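Local structure of HAD superfamily hydrolase (6NQ4) at residues R79-V84 / S104-R109; G115-F120 / G133-L138; V139-A144 / R171-P176; P182-E187 / A196-R201; G247-V252 / A271-V276. The protein probably acts as a phosphatase of the haloacid dehalogenase superfamily, removing phosphate groups by hydrolysis at a metal-binding site. One frame throughout, in Å; residues are numbered along the deposited sequence.

Contact 1. Residues R79-V84 / S104-R109; sequences RPHPGV and SGDVTR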
# COMPACT_ATOMS: atom_id res chain seq x y z
N ARG A 79 1.56 5.24 6.31
CA ARG A 79 0.98 5.73 7.54
C ARG A 79 0.13 4.66 8.19
O ARG A 79 -0.49 3.85 7.51
CB ARG A 79 0.13 6.96 7.27
CG ARG A 79 0.99 8.24 7.13
CD ARG A 79 0.14 9.41 6.67
NE ARG A 79 -0.20 9.25 5.26
CZ ARG A 79 -1.40 9.48 4.73
NH1 ARG A 79 -2.43 9.87 5.47
NH2 ARG A 79 -1.56 9.27 3.42
N PRO A 80 0.08 4.62 9.52
CA PRO A 80 -0.88 3.74 10.19
C PRO A 80 -2.30 4.07 9.77
O PRO A 80 -2.61 5.19 9.37
CB PRO A 80 -0.66 4.04 11.68
CG PRO A 80 0.78 4.50 11.73
CD PRO A 80 0.94 5.33 10.49
N HIS A 81 -3.17 3.08 9.88
CA HIS A 81 -4.54 3.22 9.41
C HIS A 81 -5.29 4.46 9.90
O HIS A 81 -6.08 5.01 9.11
CB HIS A 81 -5.35 1.93 9.63
CG HIS A 81 -5.61 1.62 11.08
ND1 HIS A 81 -4.70 0.94 11.87
CD2 HIS A 81 -6.65 1.93 11.89
CE1 HIS A 81 -5.19 0.83 13.09
NE2 HIS A 81 -6.37 1.41 13.13
N PRO A 82 -5.14 4.93 11.15
CA PRO A 82 -5.98 6.08 11.55
C PRO A 82 -5.70 7.32 10.72
O PRO A 82 -6.63 8.09 10.45
CB PRO A 82 -5.64 6.27 13.04
CG PRO A 82 -5.28 4.87 13.49
CD PRO A 82 -4.41 4.41 12.33
N GLY A 83 -4.47 7.51 10.24
CA GLY A 83 -4.18 8.66 9.39
C GLY A 83 -4.78 8.51 8.01
O GLY A 83 -5.25 9.49 7.42
N VAL A 84 -4.76 7.28 7.46
CA VAL A 84 -5.41 7.04 6.16
C VAL A 84 -6.91 7.24 6.27
O VAL A 84 -7.53 7.82 5.37
CB VAL A 84 -5.03 5.63 5.66
CG1 VAL A 84 -5.87 5.24 4.43
CG2 VAL A 84 -3.51 5.56 5.39
N SER A 104 0.20 -0.73 4.77
CA SER A 104 1.58 -1.21 4.85
C SER A 104 2.26 -0.68 6.11
O SER A 104 2.99 -1.41 6.78
CB SER A 104 2.33 -0.81 3.57
OG SER A 104 3.68 -1.22 3.63
N GLY A 105 2.00 0.59 6.47
CA GLY A 105 2.52 1.13 7.72
C GLY A 105 2.14 0.27 8.92
O GLY A 105 2.98 0.01 9.80
N ASP A 106 0.88 -0.17 8.98
CA ASP A 106 0.43 -1.00 10.10
C ASP A 106 1.31 -2.24 10.25
O ASP A 106 1.77 -2.57 11.35
CB ASP A 106 -1.00 -1.48 9.85
CG ASP A 106 -2.06 -0.38 9.96
OD1 ASP A 106 -1.88 0.60 10.70
OD2 ASP A 106 -3.14 -0.55 9.33
N VAL A 107 1.51 -2.99 9.17
CA VAL A 107 2.28 -4.23 9.28
C VAL A 107 3.78 -3.98 9.33
O VAL A 107 4.52 -4.81 9.87
CB VAL A 107 1.89 -5.26 8.20
CG1 VAL A 107 0.51 -5.80 8.46
CG2 VAL A 107 2.01 -4.68 6.79
N THR A 108 4.25 -2.85 8.79
CA THR A 108 5.67 -2.52 8.90
C THR A 108 6.08 -2.30 10.35
O THR A 108 7.24 -2.53 10.70
CB THR A 108 5.98 -1.31 8.01
OG1 THR A 108 5.68 -1.62 6.65
CG2 THR A 108 7.44 -0.92 8.08
N ARG A 109 5.14 -1.87 11.20
CA ARG A 109 5.45 -1.68 12.61
C ARG A 109 6.00 -2.95 13.24
O ARG A 109 6.86 -2.88 14.12
CB ARG A 109 4.22 -1.18 13.36
CG ARG A 109 3.93 0.27 13.08
CD ARG A 109 2.55 0.68 13.57
NE ARG A 109 2.31 0.42 14.98
CZ ARG A 109 2.60 1.28 15.96
NH1 ARG A 109 3.16 2.44 15.68
NH2 ARG A 109 2.32 0.98 17.24
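Arg79 meets helix 104-114 with its backbone: its O lies 4.1 Å from CA of Gly105, and with only hydrogen on the glycine CA the two main chains can come close. The Arg79 side chain turns the other way, toward Gln87. Thr103 joins the two segments, as its hydroxyl is hydrogen-bonded to both Arg79 O and Asp106 N. Pro80 follows at the N-cap position of helix 81-90 and rests its CB 3.8 Å from OD1 of Asp106. The main grip comes at His81. Its backbone N donates to Asp106 OD1 at 2.9 Å, on the syn side but 30° out of the carboxylate plane. Its ND1 donates to the same OD1 at 3.1 Å and reaches it from the opposite face of that plane. A chi1 of 68° places the imidazole between its own N and carbonyl carbon, which swings ND1 round to the oxygen its backbone already holds. The carboxylate sits at the edge of the ring, and Pro82 CD covers one ring face. Asp106 thus holds the first turn of helix 81-90. That helix is the crossover of a beta-alpha-beta unit, strands 70-75 and 100-103, in the Rossmann-like HAD core.

Contact 2. Residues G115-F120 / G133-L138; sequences GPRRIF and GLDVEL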
# COMPACT_ATOMS: atom_id res chain seq x y z
N GLY A 115 13.56 -5.04 14.57
CA GLY A 115 14.89 -4.64 14.16
C GLY A 115 15.61 -3.83 15.20
O GLY A 115 15.18 -3.73 16.36
N PRO A 116 16.75 -3.24 14.81
CA PRO A 116 17.53 -2.42 15.75
C PRO A 116 16.71 -1.24 16.24
O PRO A 116 15.93 -0.64 15.49
CB PRO A 116 18.72 -1.96 14.91
CG PRO A 116 18.81 -2.95 13.77
CD PRO A 116 17.38 -3.31 13.48
N ARG A 117 16.89 -0.88 17.51
CA ARG A 117 16.04 0.17 18.06
C ARG A 117 16.55 1.58 17.77
O ARG A 117 15.76 2.53 17.84
CB ARG A 117 15.77 -0.05 19.55
CG ARG A 117 16.92 0.33 20.42
CD ARG A 117 16.62 0.01 21.89
NE ARG A 117 15.39 0.66 22.34
CZ ARG A 117 15.32 1.93 22.72
NH1 ARG A 117 16.41 2.69 22.71
NH2 ARG A 117 14.17 2.44 23.12
N ARG A 118 17.84 1.75 17.44
CA ARG A 118 18.38 3.05 17.06
C ARG A 118 18.22 3.21 15.55
O ARG A 118 18.97 2.60 14.78
CB ARG A 118 19.84 3.16 17.48
CG ARG A 118 20.01 3.06 18.98
CD ARG A 118 21.48 2.96 19.38
NE ARG A 118 22.21 4.19 19.06
CZ ARG A 118 22.13 5.31 19.76
NH1 ARG A 118 21.34 5.38 20.83
NH2 ARG A 118 22.83 6.38 19.40
N ILE A 119 17.25 4.02 15.13
CA ILE A 119 16.74 4.06 13.77
C ILE A 119 17.04 5.41 13.12
O ILE A 119 16.85 6.46 13.74
CB ILE A 119 15.21 3.84 13.79
CG1 ILE A 119 14.91 2.39 14.18
CG2 ILE A 119 14.58 4.23 12.42
CD1 ILE A 119 13.44 2.15 14.53
N PHE A 120 17.49 5.37 11.86
CA PHE A 120 17.57 6.55 11.01
C PHE A 120 16.32 6.59 10.13
O PHE A 120 16.08 5.66 9.33
CB PHE A 120 18.83 6.48 10.16
CG PHE A 120 18.97 7.60 9.17
CD1 PHE A 120 19.04 8.93 9.59
CD2 PHE A 120 19.03 7.32 7.81
CE1 PHE A 120 19.19 9.96 8.65
CE2 PHE A 120 19.18 8.34 6.88
CZ PHE A 120 19.26 9.65 7.30
N GLY A 133 4.32 4.55 19.96
CA GLY A 133 4.16 3.40 20.82
C GLY A 133 5.22 2.33 20.68
O GLY A 133 5.19 1.34 21.42
N LEU A 134 6.15 2.47 19.74
CA LEU A 134 7.21 1.50 19.59
C LEU A 134 8.41 1.90 20.43
O LEU A 134 8.66 3.08 20.67
CB LEU A 134 7.62 1.38 18.12
CG LEU A 134 6.47 1.02 17.18
CD1 LEU A 134 7.00 0.79 15.77
CD2 LEU A 134 5.72 -0.20 17.69
N ASP A 135 9.16 0.89 20.88
CA ASP A 135 10.29 1.13 21.78
C ASP A 135 11.55 1.37 20.95
O ASP A 135 12.49 0.57 20.91
CB ASP A 135 10.46 -0.03 22.75
CG ASP A 135 11.63 0.17 23.71
OD1 ASP A 135 12.09 1.32 23.89
OD2 ASP A 135 12.09 -0.84 24.29
N VAL A 136 11.57 2.53 20.29
CA VAL A 136 12.64 2.87 19.36
C VAL A 136 13.14 4.28 19.66
O VAL A 136 12.50 5.07 20.35
CB VAL A 136 12.20 2.76 17.89
CG1 VAL A 136 11.73 1.35 17.60
CG2 VAL A 136 11.09 3.78 17.58
N GLU A 137 14.32 4.58 19.11
CA GLU A 137 14.94 5.89 19.27
C GLU A 137 15.36 6.38 17.90
O GLU A 137 16.18 5.73 17.23
CB GLU A 137 16.17 5.80 20.18
CG GLU A 137 16.75 7.16 20.52
CD GLU A 137 17.96 7.05 21.43
OE1 GLU A 137 18.16 5.97 22.03
OE2 GLU A 137 18.70 8.05 21.54
N LEU A 138 14.83 7.52 17.48
CA LEU A 138 15.23 8.10 16.20
C LEU A 138 16.52 8.88 16.39
O LEU A 138 16.62 9.74 17.28
CB LEU A 138 14.13 8.99 15.63
CG LEU A 138 12.80 8.29 15.39
CD1 LEU A 138 11.83 9.25 14.75
CD2 LEU A 138 12.94 7.05 14.55
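The guanidinium of Arg117 has the backbone C of Val136 over one face and carboxylate oxygens of Asp135 and Glu137 near its plane at the edge. NH2 forms a salt bridge to Asp135 OD1; at 2.5 Å it is so short that the exact value is doubtful. NE adds a weak bond to Asp135 O. NH1 makes a long salt bridge of 3.8 Å to Glu137 OE1. The Arg118 side chain runs alongside Glu137, pointing the same way; guanidinium and carboxylate planes are 86° apart, and NH1 salt-bridges Glu137 OE1 at 3.4 Å. Glu137 CG stands anti to its backbone N (chi1 -172°) and the chain is extended, which carries OE1 between the two arginines. Beneath this network strands 118-122 and 137-138 pair in parallel, at the edge of the five-stranded cap sheet, consistent with a NagD-like C2 cap. Glu137 N donates to Arg117 O at 2.8 Å, and Ile119 N to Glu137 O at 2.9 Å. Ile119 and Leu138 point to the sheet face opposite the charges. There Ile119 CD1 touches Val136 CG1 at 3.6 Å, and its CG2 meets Leu138 CD2 at 3.9 Å. Ile112 of helix 104-114 packs on Ile119 and Val136.

Contact 3. Residues V139-A144 / R171-P176; sequences VEEFEA and RSRNLP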
# COMPACT_ATOMS: atom_id res chain seq x y z
N VAL A 139 17.53 8.57 15.58
CA VAL A 139 18.87 9.09 15.78
C VAL A 139 19.41 9.66 14.47
O VAL A 139 18.81 9.50 13.40
CB VAL A 139 19.83 8.04 16.38
CG1 VAL A 139 19.29 7.53 17.72
CG2 VAL A 139 20.03 6.87 15.42
N GLU A 140 20.53 10.36 14.58
CA GLU A 140 21.23 10.85 13.41
C GLU A 140 21.77 9.68 12.60
O GLU A 140 21.98 8.58 13.10
CB GLU A 140 22.42 11.69 13.83
CG GLU A 140 22.08 12.85 14.72
CD GLU A 140 21.76 14.10 13.94
OE1 GLU A 140 21.53 14.00 12.72
OE2 GLU A 140 21.75 15.19 14.55
N GLU A 141 22.05 9.96 11.32
CA GLU A 141 22.60 8.95 10.43
C GLU A 141 23.82 8.24 11.03
O GLU A 141 23.90 7.01 11.02
CB GLU A 141 22.98 9.61 9.10
CG GLU A 141 23.44 8.61 8.06
CD GLU A 141 24.13 9.27 6.87
OE1 GLU A 141 23.85 10.45 6.58
OE2 GLU A 141 24.95 8.58 6.23
N PHE A 142 24.78 9.00 11.56
CA PHE A 142 26.02 8.41 12.06
C PHE A 142 25.82 7.51 13.28
O PHE A 142 26.69 6.69 13.58
CB PHE A 142 27.07 9.51 12.33
CG PHE A 142 26.90 10.21 13.67
CD1 PHE A 142 27.62 9.79 14.78
CD2 PHE A 142 26.06 11.31 13.80
CE1 PHE A 142 27.49 10.43 16.01
CE2 PHE A 142 25.92 11.96 15.02
CZ PHE A 142 26.64 11.52 16.13
N GLU A 143 24.67 7.62 13.96
CA GLU A 143 24.36 6.87 15.17
C GLU A 143 23.50 5.64 14.91
O GLU A 143 23.27 4.85 15.83
CB GLU A 143 23.58 7.76 16.14
CG GLU A 143 24.33 8.99 16.58
CD GLU A 143 23.46 9.99 17.35
OE1 GLU A 143 22.34 10.31 16.89
OE2 GLU A 143 23.91 10.45 18.41
N ALA A 144 22.99 5.48 13.69
CA ALA A 144 21.92 4.53 13.47
C ALA A 144 22.44 3.10 13.34
O ALA A 144 23.56 2.86 12.86
CB ALA A 144 21.14 4.92 12.22
N ARG A 171 24.49 1.67 2.82
CA ARG A 171 24.81 0.34 2.33
C ARG A 171 26.21 -0.08 2.75
O ARG A 171 26.44 -1.22 3.15
CB ARG A 171 24.63 0.31 0.81
CG ARG A 171 24.59 -1.09 0.20
CD ARG A 171 25.97 -1.61 -0.16
NE ARG A 171 25.93 -3.05 -0.34
CZ ARG A 171 26.99 -3.79 -0.63
NH1 ARG A 171 28.18 -3.22 -0.79
NH2 ARG A 171 26.85 -5.11 -0.77
N SER A 172 27.17 0.85 2.69
CA SER A 172 28.54 0.54 3.08
C SER A 172 28.65 0.21 4.56
O SER A 172 29.63 -0.44 4.96
CB SER A 172 29.47 1.69 2.73
OG SER A 172 29.59 1.81 1.33
N ARG A 173 27.69 0.64 5.37
CA ARG A 173 27.65 0.29 6.79
C ARG A 173 26.79 -0.93 7.06
O ARG A 173 26.57 -1.28 8.22
CB ARG A 173 27.19 1.48 7.63
CG ARG A 173 28.21 2.60 7.66
CD ARG A 173 27.64 3.84 8.31
NE ARG A 173 27.15 3.54 9.66
CZ ARG A 173 26.20 4.23 10.28
NH1 ARG A 173 25.63 5.26 9.67
NH2 ARG A 173 25.81 3.88 11.50
N ASN A 174 26.31 -1.59 6.00
CA ASN A 174 25.55 -2.83 6.12
C ASN A 174 24.28 -2.64 6.94
O ASN A 174 23.86 -3.56 7.65
CB ASN A 174 26.41 -3.95 6.71
CG ASN A 174 25.80 -5.32 6.52
OD1 ASN A 174 25.20 -5.59 5.49
ND2 ASN A 174 25.93 -6.18 7.51
N LEU A 175 23.63 -1.46 6.84
CA LEU A 175 22.45 -1.26 7.67
C LEU A 175 21.23 -1.93 7.03
O LEU A 175 21.05 -1.85 5.81
CB LEU A 175 22.17 0.23 7.87
CG LEU A 175 23.28 1.03 8.57
CD1 LEU A 175 22.82 2.44 8.88
CD2 LEU A 175 23.74 0.34 9.83
N PRO A 176 20.38 -2.56 7.82
CA PRO A 176 19.13 -3.08 7.27
C PRO A 176 18.18 -1.93 6.99
O PRO A 176 18.16 -0.92 7.71
CB PRO A 176 18.60 -3.99 8.39
CG PRO A 176 19.17 -3.42 9.64
CD PRO A 176 20.52 -2.83 9.27
O HOH W 1 26.33 6.63 7.28
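Arg173 reaches from the end of helix 164-172 to the backbone of the turn around Glu141 and Ala144. The helix closes in a Schellman motif, with Asn174 at C-prime, and the chain then enters strand 177-179 of the parallel cap sheet. Arg173 buries the most surface. Its chain bends at chi3 (56°), which turns the guanidinium edge toward Glu141 O in the short 3-10 turn at 141-143. NH1 donates to Glu141 O at 2.8 Å. The oxygen lies in the guanidinium plane, but the donor stands 43° above the carbonyl plane. Ala144 N donates to the same oxygen from its opposite face, so Glu141 O is held by two donors. Ala144 buries the next largest area. Its own O is 2.8 Å from Arg173 NH2, and Phe120 of the neighbouring strand packs against its CB. Leu175, third, points into the contact and lays CD1 over one guanidinium face, 4.0 Å above the plane and toward the rim. Its CD2 is 3.9 Å from Ala144 O. The Glu141 carboxylate has its salt bridge with Arg169 of the helix. A water also links it to Arg173, donating to Glu141 OE2 at 2.6 Å and accepting from NH1 at 2.8 Å.

Contact 4. Residues P182-E187 / A196-R201; sequences PDIMVE and AGALAR. With EDO (1,2-ethanediol), chain C.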
# COMPACT_ATOMS: atom_id res chain seq x y z
N PRO A 182 5.99 -0.25 -0.39
CA PRO A 182 6.61 -0.86 -1.58
C PRO A 182 6.37 -0.13 -2.89
O PRO A 182 7.08 -0.44 -3.86
CB PRO A 182 5.95 -2.26 -1.63
CG PRO A 182 5.47 -2.52 -0.27
CD PRO A 182 5.11 -1.19 0.32
N ASP A 183 5.37 0.75 -2.99
CA ASP A 183 5.08 1.41 -4.27
C ASP A 183 6.30 2.19 -4.75
O ASP A 183 7.04 2.77 -3.94
CB ASP A 183 3.93 2.42 -4.12
CG ASP A 183 2.55 1.77 -3.84
OD1 ASP A 183 2.42 0.53 -3.87
OD2 ASP A 183 1.59 2.56 -3.59
N ILE A 184 6.50 2.24 -6.07
CA ILE A 184 7.57 3.07 -6.63
C ILE A 184 7.10 4.52 -6.77
O ILE A 184 7.82 5.46 -6.40
CB ILE A 184 8.03 2.50 -7.98
CG1 ILE A 184 8.46 1.05 -7.83
CG2 ILE A 184 9.12 3.41 -8.61
CD1 ILE A 184 9.51 0.84 -6.78
N MET A 185 5.91 4.71 -7.32
CA MET A 185 5.29 6.03 -7.43
C MET A 185 3.85 5.90 -6.98
O MET A 185 3.30 4.80 -6.87
CB MET A 185 5.30 6.59 -8.87
CG MET A 185 6.69 6.65 -9.49
SD MET A 185 6.78 7.76 -10.91
CE MET A 185 7.08 9.31 -10.03
N VAL A 186 3.24 7.06 -6.73
CA VAL A 186 1.81 7.15 -6.42
C VAL A 186 1.28 8.41 -7.07
O VAL A 186 2.01 9.39 -7.28
CB VAL A 186 1.56 7.17 -4.89
CG1 VAL A 186 2.06 8.46 -4.26
CG2 VAL A 186 0.08 6.92 -4.54
N GLU A 187 0.00 8.40 -7.40
CA GLU A 187 -0.61 9.62 -7.89
C GLU A 187 -0.92 10.57 -6.74
O GLU A 187 -1.15 10.15 -5.59
CB GLU A 187 -1.86 9.32 -8.70
CG GLU A 187 -2.92 8.58 -7.91
CD GLU A 187 -2.80 7.08 -8.08
OE1 GLU A 187 -2.13 6.43 -7.23
OE2 GLU A 187 -3.37 6.57 -9.09
N ALA A 196 8.60 5.44 -1.08
CA ALA A 196 9.67 4.73 -0.39
C ALA A 196 10.20 3.57 -1.22
O ALA A 196 11.39 3.26 -1.16
CB ALA A 196 9.17 4.21 0.95
N GLY A 197 9.32 2.90 -1.97
CA GLY A 197 9.74 1.75 -2.75
C GLY A 197 10.80 2.08 -3.78
O GLY A 197 11.62 1.23 -4.14
N ALA A 198 10.77 3.31 -4.31
CA ALA A 198 11.82 3.71 -5.24
C ALA A 198 13.18 3.72 -4.56
O ALA A 198 14.18 3.29 -5.15
CB ALA A 198 11.49 5.10 -5.77
N LEU A 199 13.23 4.19 -3.31
CA LEU A 199 14.49 4.19 -2.57
C LEU A 199 14.89 2.78 -2.16
O LEU A 199 16.07 2.42 -2.22
CB LEU A 199 14.38 5.11 -1.35
CG LEU A 199 14.05 6.57 -1.63
CD1 LEU A 199 14.12 7.41 -0.35
CD2 LEU A 199 14.95 7.17 -2.70
N ALA A 200 13.91 1.94 -1.79
CA ALA A 200 14.20 0.54 -1.49
C ALA A 200 14.76 -0.18 -2.71
O ALA A 200 15.70 -0.97 -2.59
CB ALA A 200 12.94 -0.16 -1.00
N ARG A 201 14.22 0.10 -3.91
CA ARG A 201 14.71 -0.55 -5.11
C ARG A 201 16.16 -0.17 -5.37
O ARG A 201 16.99 -1.02 -5.70
CB ARG A 201 13.84 -0.19 -6.32
CG ARG A 201 14.29 -0.90 -7.60
CD ARG A 201 13.28 -0.76 -8.72
NE ARG A 201 12.02 -1.47 -8.46
CZ ARG A 201 10.97 -1.44 -9.27
NH1 ARG A 201 11.03 -0.73 -10.39
NH2 ARG A 201 9.86 -2.10 -8.98
C1 EDO C . 0.22 6.17 -0.71
O1 EDO C . 1.27 6.94 -0.10
C2 EDO C . 0.78 4.83 -1.16
O2 EDO C . 1.79 4.98 -2.19
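Ile184 and Arg201 are brought together by their torsions. Ile184 sets CG1 beside its backbone N (chi1 -56°) and then folds again at chi2 (-55°), which sends CD1 to the helix backbone. Arg201 leaves the helix with CG anti to its N, and a bend at chi3 (-67°) lays its guanidinium flat against the isoleucine. The two side chains cross at about a right angle. Ile184 CG1 is 3.6 Å from Arg201 NH2, and CD1 lies over the same face, toward its rim. CD1 also comes within 3.4 Å of Gly197 O. The second branch of Ile184, CG2, meets Ala198 CB at 4.1 Å. Gly197 is the point of closest backbone approach. With no side chain there, Pro182 O comes to 3.6 Å from its CA, and Asp183 O lies 3.0 Å from its N.

The Asp183 side chain turns from the helix toward the sodium site, probably the active-site pocket of this family. Its OD2 accepts a hydrogen bond from ethanediol O2 at 2.8 Å, while OD1 is held by Asn76. The ethanediol, and a phosphate bound close by, are probably from the crystallisation liquor. The sodium ion is about 6 Å from the Asp183 side chain. Val186 CG2 touches the same ethanediol oxygen at 3.5 Å.

Strand 185-188 pairs with strand 191-194 in a beta hairpin that leads into helix 196-205. That helix lays Ala196 and Ala200 on strand 177-179, and Ala196 and Leu199 on Cys149 of strand 146-149. The contact thus ties the hairpin to the cap sheet.

Contact 5. Residues G247-V252 / A271-V276; sequences GVLTDV and AADYAV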
# COMPACT_ATOMS: atom_id res chain seq x y z
N GLY A 247 -2.60 -1.91 -9.43
CA GLY A 247 -1.19 -2.20 -9.54
C GLY A 247 -0.94 -3.66 -9.87
O GLY A 247 -1.33 -4.55 -9.12
N VAL A 248 -0.26 -3.90 -10.99
CA VAL A 248 0.02 -5.28 -11.36
C VAL A 248 1.00 -5.92 -10.39
O VAL A 248 0.79 -7.04 -9.92
CB VAL A 248 0.50 -5.38 -12.82
CG1 VAL A 248 0.91 -6.82 -13.16
CG2 VAL A 248 -0.59 -4.88 -13.79
N LEU A 249 2.07 -5.20 -10.06
CA LEU A 249 3.12 -5.77 -9.20
C LEU A 249 2.83 -5.63 -7.71
O LEU A 249 3.62 -6.14 -6.90
CB LEU A 249 4.48 -5.13 -9.51
CG LEU A 249 5.07 -5.40 -10.89
CD1 LEU A 249 6.57 -5.13 -10.88
CD2 LEU A 249 4.80 -6.83 -11.32
N THR A 250 1.73 -4.97 -7.33
CA THR A 250 1.31 -4.89 -5.93
C THR A 250 -0.01 -5.62 -5.75
O THR A 250 -0.03 -6.71 -5.18
CB THR A 250 1.21 -3.43 -5.45
OG1 THR A 250 0.40 -2.67 -6.38
CG2 THR A 250 2.59 -2.77 -5.35
N ASP A 251 -1.12 -5.07 -6.26
CA ASP A 251 -2.45 -5.64 -6.01
C ASP A 251 -2.65 -6.98 -6.72
O ASP A 251 -3.19 -7.92 -6.14
CB ASP A 251 -3.52 -4.68 -6.50
CG ASP A 251 -3.38 -3.32 -5.88
OD1 ASP A 251 -3.59 -3.23 -4.65
OD2 ASP A 251 -3.05 -2.35 -6.59
N VAL A 252 -2.28 -7.06 -8.00
CA VAL A 252 -2.54 -8.30 -8.74
C VAL A 252 -1.63 -9.41 -8.27
O VAL A 252 -2.08 -10.51 -7.91
CB VAL A 252 -2.44 -8.07 -10.27
CG1 VAL A 252 -2.65 -9.39 -11.01
CG2 VAL A 252 -3.45 -7.01 -10.72
N ALA A 271 0.19 3.59 -10.94
CA ALA A 271 1.36 4.32 -10.45
C ALA A 271 2.38 3.39 -9.81
O ALA A 271 3.59 3.59 -9.94
CB ALA A 271 0.93 5.42 -9.48
N ALA A 272 1.91 2.36 -9.09
CA ALA A 272 2.84 1.45 -8.43
C ALA A 272 3.68 0.64 -9.42
O ALA A 272 4.71 0.08 -9.02
CB ALA A 272 2.08 0.48 -7.51
N ASP A 273 3.28 0.58 -10.69
CA ASP A 273 3.98 -0.18 -11.72
C ASP A 273 4.99 0.67 -12.50
O ASP A 273 5.64 0.13 -13.41
CB ASP A 273 2.98 -0.77 -12.72
CG ASP A 273 2.11 -1.85 -12.12
OD1 ASP A 273 2.59 -2.60 -11.23
OD2 ASP A 273 0.94 -1.97 -12.55
N TYR A 274 5.10 1.96 -12.21
CA TYR A 274 6.09 2.80 -12.87
C TYR A 274 7.50 2.41 -12.41
O TYR A 274 7.70 1.93 -11.29
CB TYR A 274 5.83 4.29 -12.57
CG TYR A 274 4.82 4.94 -13.51
CD1 TYR A 274 3.47 4.60 -13.48
CD2 TYR A 274 5.23 5.93 -14.42
CE1 TYR A 274 2.55 5.21 -14.33
CE2 TYR A 274 4.31 6.53 -15.28
CZ TYR A 274 2.98 6.17 -15.23
OH TYR A 274 2.06 6.76 -16.07
N ALA A 275 8.47 2.60 -13.29
CA ALA A 275 9.86 2.30 -12.99
C ALA A 275 10.56 3.52 -12.38
O ALA A 275 10.04 4.64 -12.41
CB ALA A 275 10.58 1.83 -14.26
N VAL A 276 11.76 3.29 -11.84
CA VAL A 276 12.55 4.35 -11.22
C VAL A 276 13.03 5.40 -12.23
O VAL A 276 13.45 6.49 -11.82
CB VAL A 276 13.66 3.74 -10.34
CG1 VAL A 276 14.58 4.81 -9.76
CG2 VAL A 276 13.04 2.92 -9.22
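Two backbone N-H groups at the start of helix 248-258 donate to the carboxylate of Asp273 and carry this contact. OD2 accepts from Val248 N at 2.8 Å and OD1 from Leu249 N at 2.9 Å. Both bonds are nearly straight, at 168° and 170°. Each oxygen uses its syn lone pair, so the carboxylate holds two adjacent N-H groups like a fork. Asp273 CG stands beside its own N, anti to the carbonyl carbon (chi1 -68°), and this points the group at the helix end. The positive end of the helix dipole probably favours the charged form of the acid. Lys284 bonds to Asp273 O.

Within 247-252, N of Gly247, the N-cap residue, donates to the anti lone pair of Asp251 OD2 at 2.9 Å. Val252 N reaches back to Gly247 O at 2.9 Å, one residue further than in an alpha helix, and makes a wider pi-type turn. This is the acidic loop known as HAD motif IV. Asp246, just before Gly247, binds the sodium ion together with Asp42 and Trp44. Asp251 is the second acid of the motif, and its OD1 has a salt bridge to Lys215.

Van der Waals contacts fill in around the fork. Thr250 points toward the 3-10 turn at 271-273 and rests OG1 3.7 Å and CG2 3.9 Å from Ala272 CB. Val248 CB lies 3.4 Å from Asp273 OD2, the side chains crossing at about a right angle. On the adjacent residue, Leu249 CB approaches Asp273 OD1 to 3.6 Å.

The five contacts follow one another along the chain; none nests in or crosses another. Contact 1 closes the loop through helix 81-90 and strand 100-103 in the core. Helix 104-114 then leads into the cap, where contact 2 closes a short excursion to the sheet edge. Contact 3 closes a longer one and touches contact 2 through Ile119 O and Val139 N, a probable hydrogen bond. Contact 4 spans the hairpin before helix 196-205 and touches contact 1 where Pro182 meets Ser104. Contact 5 lies back in the core, closing the loop through helix 248-258 and strand 261-265. It meets contact 4, Ala271 packing on Val186, and so joins cap to core near the sodium site.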